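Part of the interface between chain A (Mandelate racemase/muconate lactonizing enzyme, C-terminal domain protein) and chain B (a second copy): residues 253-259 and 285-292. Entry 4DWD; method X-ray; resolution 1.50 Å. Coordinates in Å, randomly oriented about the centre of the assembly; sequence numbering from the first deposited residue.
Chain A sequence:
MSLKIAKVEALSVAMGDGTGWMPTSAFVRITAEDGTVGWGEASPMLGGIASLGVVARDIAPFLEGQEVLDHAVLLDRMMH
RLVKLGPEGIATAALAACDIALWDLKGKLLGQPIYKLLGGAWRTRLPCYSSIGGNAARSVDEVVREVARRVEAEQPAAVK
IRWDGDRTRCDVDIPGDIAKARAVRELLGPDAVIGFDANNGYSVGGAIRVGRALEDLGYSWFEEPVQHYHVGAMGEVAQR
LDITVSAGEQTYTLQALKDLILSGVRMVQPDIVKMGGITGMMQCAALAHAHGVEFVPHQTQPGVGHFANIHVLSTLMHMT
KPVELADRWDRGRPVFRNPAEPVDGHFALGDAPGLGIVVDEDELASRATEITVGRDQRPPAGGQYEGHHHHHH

Chain A (253-259) TLQALKD
Chain B, residues 285-292: AALAHAHG

A nearly straight hydrogen bond crosses this contact, from a side chain to the backbone of a helix: Gln A255 NE2 donates to His B289 O at 3.0 Å and 175°. Gln A255 reaches it by folding back, with chi1 m, chi2 p and chi3 26°, which also sets NE2 over one face of the His B289 ring (chi1 t, chi2 53°), 3.4 Å from CD2. The chain A helix starts at Leu A254 and continues past Asp A259; the chain B stretch is helical from Ala B285 through Ala B290, and His B291 follows at phi/psi -104/-1. The helix axes approach to 8.5 Å with N-to-C directions 76° apart. Ala B290 touches Leu A254, Gln A255 and Lys A258, and Ala B290 CA lies 4.7 Å from Gln A255 CA. Leu A254 (t, p) points toward the other helix and packs CG 3.7 Å from Ala B290 CB, while Leu A254 CD2 approaches Ala B286 O at 3.5 Å. One turn on, Lys A258 (t, m, m, t) lays CG over one face of the His B291 ring (chi1 m, chi2 -88°), 3.6 Å from its centroid, in a CH-pi contact; Lys A258 NZ forms a salt bridge with Asp A259 OD1 at 2.8 Å. Before the first helix, Thr A253 (phi/psi -133/158, chi1 p) supplies the N-cap, OG1 accepting from Ala A256 N at 2.9 Å. Gly B292 has phi/psi 70/38.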

ATOM      1  N   THR A 253       3.819 -21.869 -13.432  1.00  8.65           N
ATOM      2  CA  THR A 253       4.833 -21.023 -14.076  1.00  9.75           C
ATOM      3  C   THR A 253       5.660 -20.298 -13.034  1.00  9.60           C
ATOM      4  O   THR A 253       5.227 -20.103 -11.890  1.00  8.98           O
ATOM      5  CB  THR A 253       4.210 -19.962 -15.014  1.00  9.65           C
ATOM      6  OG1 THR A 253       3.515 -18.984 -14.224  1.00 10.35           O
ATOM      7  CG2 THR A 253       3.259 -20.616 -16.046  1.00 10.63           C
ATOM      8  N   LEU A 254       6.851 -19.877 -13.444  1.00  9.45           N
ATOM      9  CA  LEU A 254       7.723 -19.091 -12.571  1.00  9.19           C
ATOM     10  C   LEU A 254       7.068 -17.779 -12.139  1.00  9.45           C
ATOM     11  O   LEU A 254       7.209 -17.357 -10.995  1.00  9.31           O
ATOM     12  CB  LEU A 254       9.051 -18.810 -13.285  1.00  9.80           C
ATOM     13  CG  LEU A 254      10.162 -18.137 -12.483  1.00 10.30           C
ATOM     14  CD1 LEU A 254      10.686 -19.052 -11.379  1.00 11.66           C
ATOM     15  CD2 LEU A 254      11.271 -17.796 -13.467  1.00 11.87           C
ATOM     16  N   GLN A 255       6.350 -17.148 -13.059  1.00  8.80           N
ATOM     17  CA  GLN A 255       5.714 -15.870 -12.775  1.00  8.80           C
ATOM     18  C   GLN A 255       4.532 -16.041 -11.830  1.00  8.74           C
ATOM     19  O   GLN A 255       4.324 -15.200 -10.946  1.00  8.37           O
ATOM     20  CB  GLN A 255       5.246 -15.180 -14.057  1.00  9.66           C
ATOM     21  CG  GLN A 255       6.395 -14.777 -14.968  1.00  9.87           C
ATOM     22  CD  GLN A 255       6.984 -15.947 -15.722  1.00  9.75           C
ATOM     23  OE1 GLN A 255       6.306 -16.945 -15.971  1.00 11.02           O
ATOM     24  NE2 GLN A 255       8.260 -15.838 -16.080  1.00 11.03           N
ATOM     25  N   ALA A 256       3.752 -17.115 -12.006  1.00  8.41           N
ATOM     26  CA  ALA A 256       2.650 -17.373 -11.062  1.00  8.40           C
ATOM     27  C   ALA A 256       3.215 -17.754  -9.694  1.00  8.74           C
ATOM     28  O   ALA A 256       2.616 -17.435  -8.678  1.00  9.08           O
ATOM     29  CB  ALA A 256       1.722 -18.454 -11.591  1.00  9.40           C
ATOM     30  N   LEU A 257       4.383 -18.403  -9.652  1.00  8.86           N
ATOM     31  CA  LEU A 257       5.014 -18.666  -8.364  1.00  8.60           C
ATOM     32  C   LEU A 257       5.416 -17.351  -7.699  1.00  8.84           C
ATOM     33  O   LEU A 257       5.240 -17.172  -6.496  1.00  9.00           O
ATOM     34  CB  LEU A 257       6.222 -19.571  -8.531  1.00  9.00           C
ATOM     35  CG  LEU A 257       6.730 -20.193  -7.227  1.00  9.73           C
ATOM     36  CD1 LEU A 257       5.667 -21.050  -6.556  1.00 10.93           C
ATOM     37  CD2 LEU A 257       8.004 -20.991  -7.506  1.00 11.36           C
ATOM     38  N   LYS A 258       5.940 -16.422  -8.496  1.00  8.72           N
ATOM     39  CA  LYS A 258       6.255 -15.083  -7.985  1.00  8.60           C
ATOM     40  C   LYS A 258       4.994 -14.439  -7.396  1.00  9.08           C
ATOM     41  O   LYS A 258       5.041 -13.864  -6.308  1.00  9.52           O
ATOM     42  CB  LYS A 258       6.864 -14.227  -9.106  1.00  8.89           C
ATOM     43  CG  LYS A 258       7.183 -12.763  -8.767  1.00  9.07           C
ATOM     44  CD  LYS A 258       5.981 -11.841  -9.017  1.00 10.46           C
ATOM     45  CE  LYS A 258       5.665 -11.688 -10.502  1.00 11.73           C
ATOM     46  NZ  LYS A 258       4.497 -10.781 -10.730  1.00 13.86           N
ATOM     47  N   ASP A 259       3.877 -14.525  -8.116  1.00  8.61           N
ATOM     48  CA  ASP A 259       2.608 -13.971  -7.609  1.00  9.32           C
ATOM     49  C   ASP A 259       2.162 -14.606  -6.286  1.00  9.14           C
ATOM     50  O   ASP A 259       1.649 -13.928  -5.383  1.00  9.85           O
ATOM     51  CB  ASP A 259       1.510 -14.071  -8.668  1.00  9.76           C
ATOM     52  CG  ASP A 259       1.731 -13.115  -9.813  1.00 11.79           C
ATOM     53  OD1 ASP A 259       2.328 -12.042  -9.591  1.00 12.68           O
ATOM     54  OD2 ASP A 259       1.278 -13.424 -10.938  1.00 12.66           O
TER
ATOM     55  N   ALA B 285      19.233 -13.965 -13.594  1.00 10.31           N
ATOM     56  CA  ALA B 285      18.441 -13.968 -14.821  1.00 10.24           C
ATOM     57  C   ALA B 285      17.059 -14.573 -14.571  1.00 10.26           C
ATOM     58  O   ALA B 285      16.055 -14.034 -15.024  1.00 11.70           O
ATOM     59  CB  ALA B 285      19.174 -14.716 -15.931  1.00 11.50           C
ATOM     60  N   ALA B 286      17.013 -15.652 -13.802  1.00  9.58           N
ATOM     61  CA  ALA B 286      15.747 -16.296 -13.459  1.00 10.14           C
ATOM     62  C   ALA B 286      14.874 -15.355 -12.649  1.00 10.20           C
ATOM     63  O   ALA B 286      13.671 -15.267 -12.883  1.00  9.37           O
ATOM     64  CB  ALA B 286      15.998 -17.576 -12.676  1.00 10.46           C
ATOM     65  N   LEU B 287      15.484 -14.658 -11.690  1.00  9.62           N
ATOM     66  CA  LEU B 287      14.728 -13.705 -10.879  1.00  9.47           C
ATOM     67  C   LEU B 287      14.147 -12.605 -11.771  1.00  9.37           C
ATOM     68  O   LEU B 287      12.988 -12.211 -11.597  1.00  9.29           O
ATOM     69  CB  LEU B 287      15.622 -13.102  -9.790  1.00  9.30           C
ATOM     70  CG  LEU B 287      14.971 -12.047  -8.885  1.00  8.90           C
ATOM     71  CD1 LEU B 287      13.904 -12.678  -7.988  1.00  9.81           C
ATOM     72  CD2 LEU B 287      16.039 -11.357  -8.045  1.00 10.34           C
ATOM     73  N   ALA B 288      14.959 -12.089 -12.703  1.00  9.22           N
ATOM     74  CA  ALA B 288      14.473 -11.054 -13.622  1.00  9.95           C
ATOM     75  C   ALA B 288      13.304 -11.569 -14.453  1.00  9.89           C
ATOM     76  O   ALA B 288      12.310 -10.847 -14.649  1.00 10.76           O
ATOM     77  CB  ALA B 288      15.594 -10.571 -14.534  1.00 10.56           C
ATOM     78  N   HIS B 289      13.410 -12.807 -14.936  1.00  9.76           N
ATOM     79  CA  HIS B 289      12.328 -13.417 -15.738  1.00 10.31           C
ATOM     80  C   HIS B 289      11.069 -13.610 -14.924  1.00  9.84           C
ATOM     81  O   HIS B 289       9.962 -13.420 -15.420  1.00  9.61           O
ATOM     82  CB  HIS B 289      12.796 -14.738 -16.352  1.00 11.76           C
ATOM     83  CG  HIS B 289      11.850 -15.301 -17.384  1.00 15.90           C
ATOM     84  ND1 HIS B 289      11.417 -14.583 -18.430  1.00 20.42           N
ATOM     85  CD2 HIS B 289      11.266 -16.564 -17.502  1.00 22.53           C
ATOM     86  CE1 HIS B 289      10.586 -15.340 -19.184  1.00 22.28           C
ATOM     87  NE2 HIS B 289      10.493 -16.551 -18.613  1.00 22.48           N
ATOM     88  N   ALA B 290      11.223 -13.972 -13.657  1.00  9.34           N
ATOM     89  CA  ALA B 290      10.079 -14.138 -12.761  1.00  8.84           C
ATOM     90  C   ALA B 290       9.299 -12.839 -12.596  1.00  8.95           C
ATOM     91  O   ALA B 290       8.089 -12.875 -12.436  1.00  8.78           O
ATOM     92  CB  ALA B 290      10.541 -14.638 -11.392  1.00  8.95           C
ATOM     93  N   HIS B 291      10.008 -11.706 -12.627  1.00  9.22           N
ATOM     94  CA  HIS B 291       9.413 -10.383 -12.356  1.00  9.20           C
ATOM     95  C   HIS B 291       9.163  -9.510 -13.564  1.00  9.81           C
ATOM     96  O   HIS B 291       8.648  -8.393 -13.429  1.00 10.96           O
ATOM     97  CB  HIS B 291      10.273  -9.619 -11.344  1.00  9.50           C
ATOM     98  CG  HIS B 291      10.145 -10.122  -9.929  1.00  9.34           C
ATOM     99  ND1 HIS B 291       9.191  -9.668  -9.078  1.00 11.13           N
ATOM    100  CD2 HIS B 291      10.894 -11.062  -9.219  1.00  8.70           C
ATOM    101  CE1 HIS B 291       9.327 -10.287  -7.888  1.00 10.04           C
ATOM    102  NE2 HIS B 291      10.358 -11.151  -7.977  1.00  8.57           N
ATOM    103  N   GLY B 292       9.513  -9.996 -14.757  1.00  9.84           N
ATOM    104  CA  GLY B 292       9.279  -9.227 -15.983  1.00 11.63           C
ATOM    105  C   GLY B 292      10.177  -8.009 -16.109  1.00 11.22           C
ATOM    106  O   GLY B 292       9.738  -6.961 -16.557  1.00 13.58           O
TER